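Local atomic coordinates of aspartate aminotransferase, mitochondrial (PDB entry 4W5K), a protein that probably transfers amino groups between L-aspartate and 2-oxoglutarate as a pyridoxal-phosphate-dependent homodimeric aminotransferase. Residues V72-A75 with Q76-C79; R321-L324 with V325-L328; D336-H339 with I340-V344; G378-S381 with T382-E385. The protein carries 1 engineered substitution. All coordinates share one frame; numbering follows the deposited sequence.

Contact 1: V72-A75 with Q76-C79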
loop_
_atom_site.group_PDB
_atom_site.type_symbol
_atom_site.label_atom_id
_atom_site.label_comp_id
_atom_site.label_asym_id
_atom_site.label_seq_id
_atom_site.Cartn_x
_atom_site.Cartn_y
_atom_site.Cartn_z
ATOM N N VAL A 72 -0.756 2.242 -15.773
ATOM C CA VAL A 72 0.209 1.169 -16.012
ATOM C C VAL A 72 0.762 1.255 -17.438
ATOM O O VAL A 72 1.964 1.092 -17.651
ATOM C CB VAL A 72 -0.415 -0.223 -15.747
ATOM C CG1 VAL A 72 0.579 -1.334 -16.140
ATOM C CG2 VAL A 72 -0.816 -0.349 -14.271
ATOM N N GLU A 73 -0.116 1.504 -18.405
ATOM C CA GLU A 73 0.297 1.674 -19.793
ATOM C C GLU A 73 1.313 2.815 -19.961
ATOM O O GLU A 73 2.338 2.644 -20.646
ATOM C CB GLU A 73 -0.930 1.939 -20.663
ATOM C CG GLU A 73 -0.645 2.084 -22.137
ATOM C CD GLU A 73 -1.919 2.114 -22.953
ATOM O OE1 GLU A 73 -1.892 2.646 -24.079
ATOM O OE2 GLU A 73 -2.950 1.603 -22.455
ATOM N N GLU A 74 1.034 3.965 -19.343
ATOM C CA GLU A 74 1.961 5.102 -19.428
ATOM C C GLU A 74 3.282 4.817 -18.694
ATOM O O GLU A 74 4.346 5.224 -19.165
ATOM C CB GLU A 74 1.326 6.382 -18.866
ATOM C CG GLU A 74 0.151 6.938 -19.687
ATOM C CD GLU A 74 0.458 7.084 -21.167
ATOM O OE1 GLU A 74 1.448 7.771 -21.515
ATOM O OE2 GLU A 74 -0.309 6.520 -21.983
ATOM N N ALA A 75 3.218 4.121 -17.560
ATOM C CA ALA A 75 4.435 3.737 -16.837
ATOM C C ALA A 75 5.327 2.851 -17.704
ATOM O O ALA A 75 6.543 3.072 -17.781
ATOM C CB ALA A 75 4.099 3.026 -15.543
ATOM N N GLN A 76 4.722 1.854 -18.352
ATOM C CA GLN A 76 5.461 1.018 -19.305
ATOM C C GLN A 76 6.155 1.838 -20.387
ATOM O O GLN A 76 7.346 1.624 -20.688
ATOM C CB GLN A 76 4.525 0.033 -19.994
ATOM C CG GLN A 76 3.948 -1.021 -19.094
ATOM C CD GLN A 76 2.959 -1.893 -19.853
ATOM O OE1 GLN A 76 2.157 -1.389 -20.642
ATOM N NE2 GLN A 76 3.065 -3.206 -19.681
ATOM N N LYS A 77 5.398 2.731 -21.016
ATOM C CA LYS A 77 5.932 3.511 -22.134
ATOM C C LYS A 77 7.057 4.453 -21.689
ATOM O O LYS A 77 8.032 4.673 -22.438
ATOM C CB LYS A 77 4.813 4.298 -22.823
ATOM C CG LYS A 77 3.852 3.402 -23.611
ATOM C CD LYS A 77 2.877 4.197 -24.468
ATOM C CE LYS A 77 1.999 5.102 -23.629
ATOM N NZ LYS A 77 0.884 5.707 -24.434
ATOM N N LEU A 78 6.928 4.998 -20.480
ATOM C CA LEU A 78 7.955 5.901 -19.939
ATOM C C LEU A 78 9.226 5.113 -19.624
ATOM O O LEU A 78 10.339 5.574 -19.904
ATOM C CB LEU A 78 7.449 6.631 -18.680
ATOM C CG LEU A 78 8.503 7.477 -17.948
ATOM C CD1 LEU A 78 8.953 8.653 -18.805
ATOM C CD2 LEU A 78 7.966 7.954 -16.599
ATOM N N CYS A 79 9.061 3.906 -19.081
ATOM C CA CYS A 79 10.205 3.067 -18.714
ATOM C C CYS A 79 10.961 2.594 -19.957
ATOM O O CYS A 79 12.199 2.773 -20.076
ATOM C CB CYS A 79 9.743 1.853 -17.876
ATOM S SG CYS A 79 11.115 0.714 -17.463
HETATM O O HOH W 1 1.429 8.893 -23.674
#
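K77 reaches back one helical turn to E74, an i to i+3 salt bridge on helix 69-80 of a pyridoxal-phosphate-dependent aminotransferase. From CB the lysine runs along the helix wall: CB and CG lie over the carbonyl oxygen of E73, with CG 3.4 Å from E73 O. CG is anti to the carbonyl carbon (chi1 -71°), and the chain stays extended to CD before a bend at chi3 (-61°) turns CE toward the glutamate. There CE meets both carboxylate oxygens, and NZ closes on E74 OE2 at 2.8 Å. It comes in on the syn side, 27° out of the carboxylate plane. The glutamate is folded at chi2, which brings its carboxylate up beside the lysine tip. K298 forms a second salt bridge with the same OE2, so two ammonium groups share this oxygen and probably favour the charged carboxylate. Beneath, four i to i+4 backbone bonds keep the helix regular, while A75 packs on A256 of strand 255-260, and C79 on that strand and on 238-242. The side chain of Q76 runs extended beyond CG to bond through NE2 with S94 OG, and at its root CG rests against the turn before, 3.2 Å from V72 O.

Contact 2: R321-L324 with V325-L328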
loop_
_atom_site.group_PDB
_atom_site.type_symbol
_atom_site.label_atom_id
_atom_site.label_comp_id
_atom_site.label_asym_id
_atom_site.label_seq_id
_atom_site.Cartn_x
_atom_site.Cartn_y
_atom_site.Cartn_z
ATOM N N ARG A 321 26.376 20.308 -5.887
ATOM C CA ARG A 321 27.581 19.455 -5.820
ATOM C C ARG A 321 28.817 20.218 -6.318
ATOM O O ARG A 321 29.888 20.246 -5.652
ATOM C CB ARG A 321 27.385 18.164 -6.640
ATOM C CG ARG A 321 26.455 17.126 -5.993
ATOM C CD ARG A 321 26.206 15.965 -6.945
ATOM N NE ARG A 321 25.520 14.830 -6.339
ATOM C CZ ARG A 321 26.122 13.885 -5.620
ATOM N NH1 ARG A 321 27.428 13.965 -5.383
ATOM N NH2 ARG A 321 25.427 12.849 -5.141
ATOM N N LYS A 322 28.673 20.855 -7.481
ATOM C CA LYS A 322 29.782 21.589 -8.094
ATOM C C LYS A 322 30.212 22.761 -7.212
ATOM O O LYS A 322 31.407 23.060 -7.073
ATOM C CB LYS A 322 29.372 22.067 -9.497
ATOM C CG LYS A 322 30.393 22.932 -10.238
ATOM C CD LYS A 322 29.977 23.097 -11.690
ATOM C CE LYS A 322 30.997 23.894 -12.491
ATOM N NZ LYS A 322 30.422 25.191 -12.941
ATOM N N ARG A 323 29.225 23.432 -6.620
ATOM C CA ARG A 323 29.487 24.565 -5.732
ATOM C C ARG A 323 30.188 24.125 -4.444
ATOM O O ARG A 323 31.098 24.818 -3.970
ATOM C CB ARG A 323 28.177 25.288 -5.394
ATOM C CG ARG A 323 28.327 26.436 -4.386
ATOM C CD ARG A 323 28.636 27.745 -5.065
ATOM N NE ARG A 323 28.782 28.842 -4.104
ATOM C CZ ARG A 323 27.769 29.561 -3.625
ATOM N NH1 ARG A 323 26.528 29.299 -4.008
ATOM N NH2 ARG A 323 27.997 30.548 -2.762
ATOM N N LEU A 324 29.772 22.985 -3.881
ATOM C CA LEU A 324 30.458 22.422 -2.708
ATOM C C LEU A 324 31.956 22.237 -2.996
ATOM O O LEU A 324 32.839 22.647 -2.216
ATOM C CB LEU A 324 29.845 21.080 -2.306
ATOM C CG LEU A 324 30.363 20.435 -1.015
ATOM C CD1 LEU A 324 30.119 21.368 0.148
ATOM C CD2 LEU A 324 29.666 19.100 -0.750
ATOM N N VAL A 325 32.248 21.644 -4.143
ATOM C CA VAL A 325 33.646 21.400 -4.497
ATOM C C VAL A 325 34.432 22.700 -4.702
ATOM O O VAL A 325 35.569 22.838 -4.227
ATOM C CB VAL A 325 33.747 20.531 -5.753
ATOM C CG1 VAL A 325 35.198 20.380 -6.179
ATOM C CG2 VAL A 325 33.107 19.167 -5.475
ATOM N N SER A 326 33.820 23.667 -5.374
ATOM C CA SER A 326 34.510 24.925 -5.624
ATOM C C SER A 326 34.699 25.717 -4.328
ATOM O O SER A 326 35.736 26.336 -4.133
ATOM C CB SER A 326 33.755 25.762 -6.653
ATOM O OG SER A 326 32.549 26.250 -6.111
ATOM N N GLU A 327 33.713 25.683 -3.434
ATOM C CA GLU A 327 33.840 26.383 -2.154
ATOM C C GLU A 327 34.874 25.699 -1.263
ATOM O O GLU A 327 35.558 26.364 -0.492
ATOM C CB GLU A 327 32.502 26.453 -1.414
ATOM C CG GLU A 327 31.450 27.349 -2.060
ATOM C CD GLU A 327 31.803 28.829 -2.050
ATOM O OE1 GLU A 327 32.505 29.307 -1.122
ATOM O OE2 GLU A 327 31.370 29.522 -2.993
ATOM N N LEU A 328 34.976 24.374 -1.352
ATOM C CA LEU A 328 36.004 23.668 -0.582
ATOM C C LEU A 328 37.397 24.126 -1.037
ATOM O O LEU A 328 38.292 24.375 -0.219
ATOM C CB LEU A 328 35.845 22.151 -0.717
ATOM C CG LEU A 328 34.783 21.528 0.217
ATOM C CD1 LEU A 328 34.370 20.131 -0.207
ATOM C CD2 LEU A 328 35.305 21.520 1.657
#
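R323 and E327 lie alongside each other one turn apart and are joined by a single charged hydrogen bond, R323 NE to E327 OE2, 2.9 Å long. The bond is almost straight at the hydrogen (174°), and the oxygen sits at the edge of the guanidinium, within its plane. Seen from the glutamate the meeting is less regular: NE comes to OE2 on the anti side, and the two flat groups are turned 69° apart, which rules out a parallel two-pronged pairing. The arginine is bent at chi2 (89°), a turn that swings NE along the helix toward the glutamate. E327 bends at its own chi2, and its CG rests 3.2 Å from R323 O. That carbonyl takes the E327 backbone N-H at 2.8 Å.

This is an i to i+4 ion pair on the long helix 300-331, flanked by the start of helix 384-395: V384 touches R323, E385 touches E327, and R323 NH2 has a long, weak ion pair with E385. A neighbouring side of the same helix is apolar. L324 and L328 run side by side, CG of the first 4.1 Å from CD1 of the second, and L324 also meets L379, I340 and S388. V325 turns CG2 over R321 O at 3.4 Å and packs on W337 and I340. Further back, the buried guanidinium of R321 bonds to the carbonyl oxygens of I340 and G345 and to Q343 OE1.

Contact 3: D336-H339 with I340-V344. With EDO (1,2-ethanediol), chain E.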
loop_
_atom_site.group_PDB
_atom_site.type_symbol
_atom_site.label_atom_id
_atom_site.label_comp_id
_atom_site.label_asym_id
_atom_site.label_seq_id
_atom_site.Cartn_x
_atom_site.Cartn_y
_atom_site.Cartn_z
ATOM N N ASP A 336 41.161 16.045 -2.404
ATOM C CA ASP A 336 40.450 15.930 -3.668
ATOM C C ASP A 336 38.967 15.685 -3.422
ATOM O O ASP A 336 38.594 14.726 -2.721
ATOM C CB ASP A 336 41.007 14.806 -4.524
ATOM C CG ASP A 336 40.470 14.874 -5.943
ATOM O OD1 ASP A 336 41.128 15.529 -6.792
ATOM O OD2 ASP A 336 39.371 14.356 -6.187
ATOM N N TRP A 337 38.113 16.529 -4.006
ATOM C CA TRP A 337 36.668 16.360 -3.830
ATOM C C TRP A 337 35.955 16.097 -5.155
ATOM O O TRP A 337 34.734 16.225 -5.248
ATOM C CB TRP A 337 36.063 17.591 -3.131
ATOM C CG TRP A 337 36.640 17.816 -1.784
ATOM C CD1 TRP A 337 37.664 18.675 -1.443
ATOM C CD2 TRP A 337 36.264 17.147 -0.582
ATOM N NE1 TRP A 337 37.922 18.579 -0.100
ATOM C CE2 TRP A 337 37.080 17.645 0.450
ATOM C CE3 TRP A 337 35.295 16.176 -0.273
ATOM C CZ2 TRP A 337 36.958 17.212 1.774
ATOM C CZ3 TRP A 337 35.183 15.742 1.040
ATOM C CH2 TRP A 337 36.007 16.256 2.043
ATOM N N SER A 338 36.704 15.685 -6.177
ATOM C CA SER A 338 36.091 15.506 -7.490
ATOM C C SER A 338 34.992 14.442 -7.519
ATOM O O SER A 338 34.126 14.485 -8.389
ATOM C CB SER A 338 37.156 15.161 -8.542
ATOM O OG SER A 338 37.769 13.899 -8.287
ATOM N N HIS A 339 35.026 13.494 -6.584
ATOM C CA HIS A 339 33.954 12.491 -6.514
ATOM C C HIS A 339 32.593 13.129 -6.293
ATOM O O HIS A 339 31.565 12.592 -6.760
ATOM C CB HIS A 339 34.218 11.460 -5.403
ATOM C CG HIS A 339 34.493 12.056 -4.060
ATOM N ND1 HIS A 339 35.665 12.727 -3.764
ATOM C CD2 HIS A 339 33.761 12.053 -2.920
ATOM C CE1 HIS A 339 35.634 13.120 -2.502
ATOM N NE2 HIS A 339 34.488 12.723 -1.968
ATOM N N ILE A 340 32.570 14.274 -5.602
ATOM C CA ILE A 340 31.280 14.942 -5.326
ATOM C C ILE A 340 30.587 15.393 -6.631
ATOM O O ILE A 340 29.348 15.396 -6.713
ATOM C CB ILE A 340 31.466 16.160 -4.377
ATOM C CG1 ILE A 340 32.076 15.721 -3.041
ATOM C CG2 ILE A 340 30.133 16.904 -4.137
ATOM C CD1 ILE A 340 31.178 14.806 -2.213
ATOM N N GLU A 341 31.388 15.772 -7.640
ATOM C CA GLU A 341 30.858 16.160 -8.958
ATOM C C GLU A 341 30.642 14.968 -9.889
ATOM O O GLU A 341 29.802 15.028 -10.775
ATOM C CB GLU A 341 31.789 17.185 -9.630
ATOM C CG GLU A 341 31.558 18.595 -9.179
ATOM C CD GLU A 341 32.367 19.608 -10.000
ATOM O OE1 GLU A 341 33.449 20.018 -9.530
ATOM O OE2 GLU A 341 31.915 19.975 -11.112
ATOM N N ARG A 342 31.400 13.891 -9.688
ATOM C CA ARG A 342 31.305 12.706 -10.533
ATOM C C ARG A 342 30.058 11.916 -10.166
ATOM O O ARG A 342 29.386 11.325 -11.025
ATOM C CB ARG A 342 32.538 11.814 -10.381
ATOM C CG ARG A 342 32.607 10.729 -11.432
ATOM C CD ARG A 342 33.917 9.940 -11.354
ATOM N NE ARG A 342 35.063 10.840 -11.204
ATOM C CZ ARG A 342 35.761 11.007 -10.076
ATOM N NH1 ARG A 342 35.461 10.323 -8.968
ATOM N NH2 ARG A 342 36.780 11.861 -10.061
ATOM N N GLN A 343 29.760 11.920 -8.874
ATOM C CA GLN A 343 28.535 11.267 -8.367
ATOM C C GLN A 343 27.259 11.949 -8.881
ATOM O O GLN A 343 27.248 13.145 -9.185
ATOM C CB GLN A 343 28.568 11.269 -6.839
ATOM C CG GLN A 343 29.537 10.302 -6.195
ATOM C CD GLN A 343 29.786 10.665 -4.745
ATOM O OE1 GLN A 343 29.114 11.542 -4.202
ATOM N NE2 GLN A 343 30.752 10.005 -4.112
ATOM N N VAL A 344 26.167 11.176 -8.944
ATOM C CA VAL A 344 24.900 11.631 -9.512
ATOM C C VAL A 344 23.748 11.451 -8.515
ATOM O O VAL A 344 23.594 10.391 -7.924
ATOM C CB VAL A 344 24.582 10.844 -10.819
ATOM C CG1 VAL A 344 23.196 11.185 -11.377
ATOM C CG2 VAL A 344 25.678 11.077 -11.861
HETATM C C1 EDO E . 37.586 13.069 1.433
HETATM O O1 EDO E . 36.740 12.208 0.668
HETATM C C2 EDO E . 38.397 13.916 0.460
HETATM O O2 EDO E . 39.065 13.045 -0.472
#
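An Asx turn at D336 precedes the short helix 338-342, where S338 meets R342 and H339 meets Q343 one turn later. D336 OD2 accepts twice from S338: the backbone N at 3.0 Å from above the carboxylate plane, and OG at 2.7 Å on the syn lone pair. With its proton given to the aspartate, S338 OG can accept from R342 NH2, but that 2.9 Å bond is weak, bent to 126°. A turn at chi3 (-45°) folds the arginine back so that one guanidinium face lies over S338 O and NH1 comes beside CA of H339.

H339 CG sits between its backbone N and carbonyl carbon (chi1 53°), which holds the imidazole close to the chain. I340 CG1 lies over one face of the ring, a CH-pi contact 4.2 Å from the centroid. Q343 NE2 approaches the ring edge, 3.8 Å from H339 CD2, with amide and imidazole planes steeply inclined. The polar ends look elsewhere: H339 NE2 bonds to T350 O and Q343 NE2 to Y349 O. An ethanediol, probably from the crystallisation liquor, lies over one face of the W337 indole and donates from O2 to D336 O.

W337 also packs on I391 and T395 of helix 384-395. The last helical turn is closed by the Q343 N to H339 O bond, 2.9 Å, before the chain straightens toward strand 347-349. The whole is a short helix preceded by an Asx turn.

Contact 4: G378-S381 with T382-E385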
loop_
_atom_site.group_PDB
_atom_site.type_symbol
_atom_site.label_atom_id
_atom_site.label_comp_id
_atom_site.label_asym_id
_atom_site.label_seq_id
_atom_site.Cartn_x
_atom_site.Cartn_y
_atom_site.Cartn_z
ATOM N N GLY A 378 19.686 18.790 0.872
ATOM C CA GLY A 378 19.640 19.663 2.036
ATOM C C GLY A 378 20.614 20.837 1.911
ATOM O O GLY A 378 20.573 21.784 2.711
ATOM N N LEU A 379 21.481 20.770 0.904
ATOM C CA LEU A 379 22.407 21.860 0.578
ATOM C C LEU A 379 21.731 22.878 -0.332
ATOM O O LEU A 379 20.989 22.503 -1.243
ATOM C CB LEU A 379 23.674 21.327 -0.113
ATOM C CG LEU A 379 24.786 20.664 0.693
ATOM C CD1 LEU A 379 25.931 20.228 -0.221
ATOM C CD2 LEU A 379 25.303 21.573 1.791
ATOM N N ASN A 380 22.009 24.162 -0.111
ATOM C CA ASN A 380 21.463 25.192 -0.976
ATOM C C ASN A 380 22.310 26.461 -0.945
ATOM O O ASN A 380 23.372 26.499 -0.324
ATOM C CB ASN A 380 20.023 25.519 -0.584
ATOM C CG ASN A 380 19.888 25.824 0.884
ATOM O OD1 ASN A 380 20.488 26.783 1.393
ATOM N ND2 ASN A 380 19.105 25.006 1.585
ATOM N N SER A 381 21.825 27.492 -1.617
ATOM C CA SER A 381 22.561 28.751 -1.687
ATOM C C SER A 381 22.818 29.361 -0.309
ATOM O O SER A 381 23.821 30.057 -0.122
ATOM C CB SER A 381 21.811 29.749 -2.573
ATOM O OG SER A 381 20.595 30.174 -1.988
ATOM N N THR A 382 21.934 29.121 0.662
ATOM C CA THR A 382 22.076 29.799 1.956
ATOM C C THR A 382 22.938 29.046 2.972
ATOM O O THR A 382 23.268 29.598 4.017
ATOM C CB THR A 382 20.700 30.079 2.621
ATOM O OG1 THR A 382 20.159 28.869 3.162
ATOM C CG2 THR A 382 19.721 30.665 1.617
ATOM N N ASN A 383 23.318 27.803 2.687
ATOM C CA ASN A 383 24.127 27.074 3.658
ATOM C C ASN A 383 25.382 26.408 3.089
ATOM O O ASN A 383 26.162 25.827 3.840
ATOM C CB ASN A 383 23.279 26.018 4.383
ATOM C CG ASN A 383 22.701 24.948 3.447
ATOM O OD1 ASN A 383 23.241 24.667 2.366
ATOM N ND2 ASN A 383 21.605 24.327 3.882
ATOM N N VAL A 384 25.571 26.478 1.774
ATOM C CA VAL A 384 26.649 25.714 1.154
ATOM C C VAL A 384 28.009 26.279 1.564
ATOM O O VAL A 384 28.987 25.543 1.687
ATOM C CB VAL A 384 26.509 25.668 -0.392
ATOM C CG1 VAL A 384 26.735 27.025 -1.016
ATOM C CG2 VAL A 384 27.462 24.620 -0.994
ATOM N N GLU A 385 28.073 27.576 1.832
ATOM C CA GLU A 385 29.337 28.161 2.246
ATOM C C GLU A 385 29.723 27.693 3.647
ATOM O O GLU A 385 30.882 27.347 3.891
ATOM C CB GLU A 385 29.265 29.682 2.170
ATOM C CG GLU A 385 29.349 30.198 0.732
ATOM C CD GLU A 385 28.843 31.620 0.572
ATOM O OE1 GLU A 385 27.703 31.913 1.000
ATOM O OE2 GLU A 385 29.592 32.448 0.013
HETATM O O HOH W 2 26.149 29.855 1.786
#
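N380 and N383 both carry CG between the backbone N and the carbonyl carbon (chi1 52° and 62°), and these torsions fold the two carboxamides over one another. Their planes stack, only 21° apart, with ND2 of N380 3.5 Å from ND2 of N383; no bond joins the two amides. Each bonds to the loop instead. N383 OD1 takes the N380 backbone N-H at 2.8 Å, while its ND2 donates to G378 O at 3.0 Å, lying in the plane of that carbonyl. One side chain thus clasps the loop at two points. N380 OD1 has two donors from T382: the backbone N on a lone pair, and OG1 at 2.8 Å, tilted from the carbonyl plane. N380 O receives N383 N and, weakly, V384 N. A water links S381 O to both E385 N and E385 OE1, bridging the loop and the first turn of the helix. N383 occupies the N-cap position, yet its side chain is spent on the loop behind it. The turn carries the chain from strand 373-375 into helix 384-395, with S381 OG bonded to D41, L379 packed on V320 of helix 300-331, and L379 O bonded to R316 of that helix.

Each contact spans adjoining residues, so none closes a long loop, and the four follow in series without nesting or crossing. Contact 1 lies on helix 69-80 beside the mixed sheet, its centre about 32 to 37 Å from the centres of the other three. Contact 2 follows on helix 300-331, contact 3 on the next helix, 338-342, and contact 4 at the entry to helix 384-395. Contact 2 touches both later ones: R321 reaches the end of helix 338-342, while R323 and L324 meet the 378-385 turn. Contacts 3 and 4, nearest atoms about 7 Å apart, do not touch; both meet helix 300-331, and W337 also reaches helix 384-395.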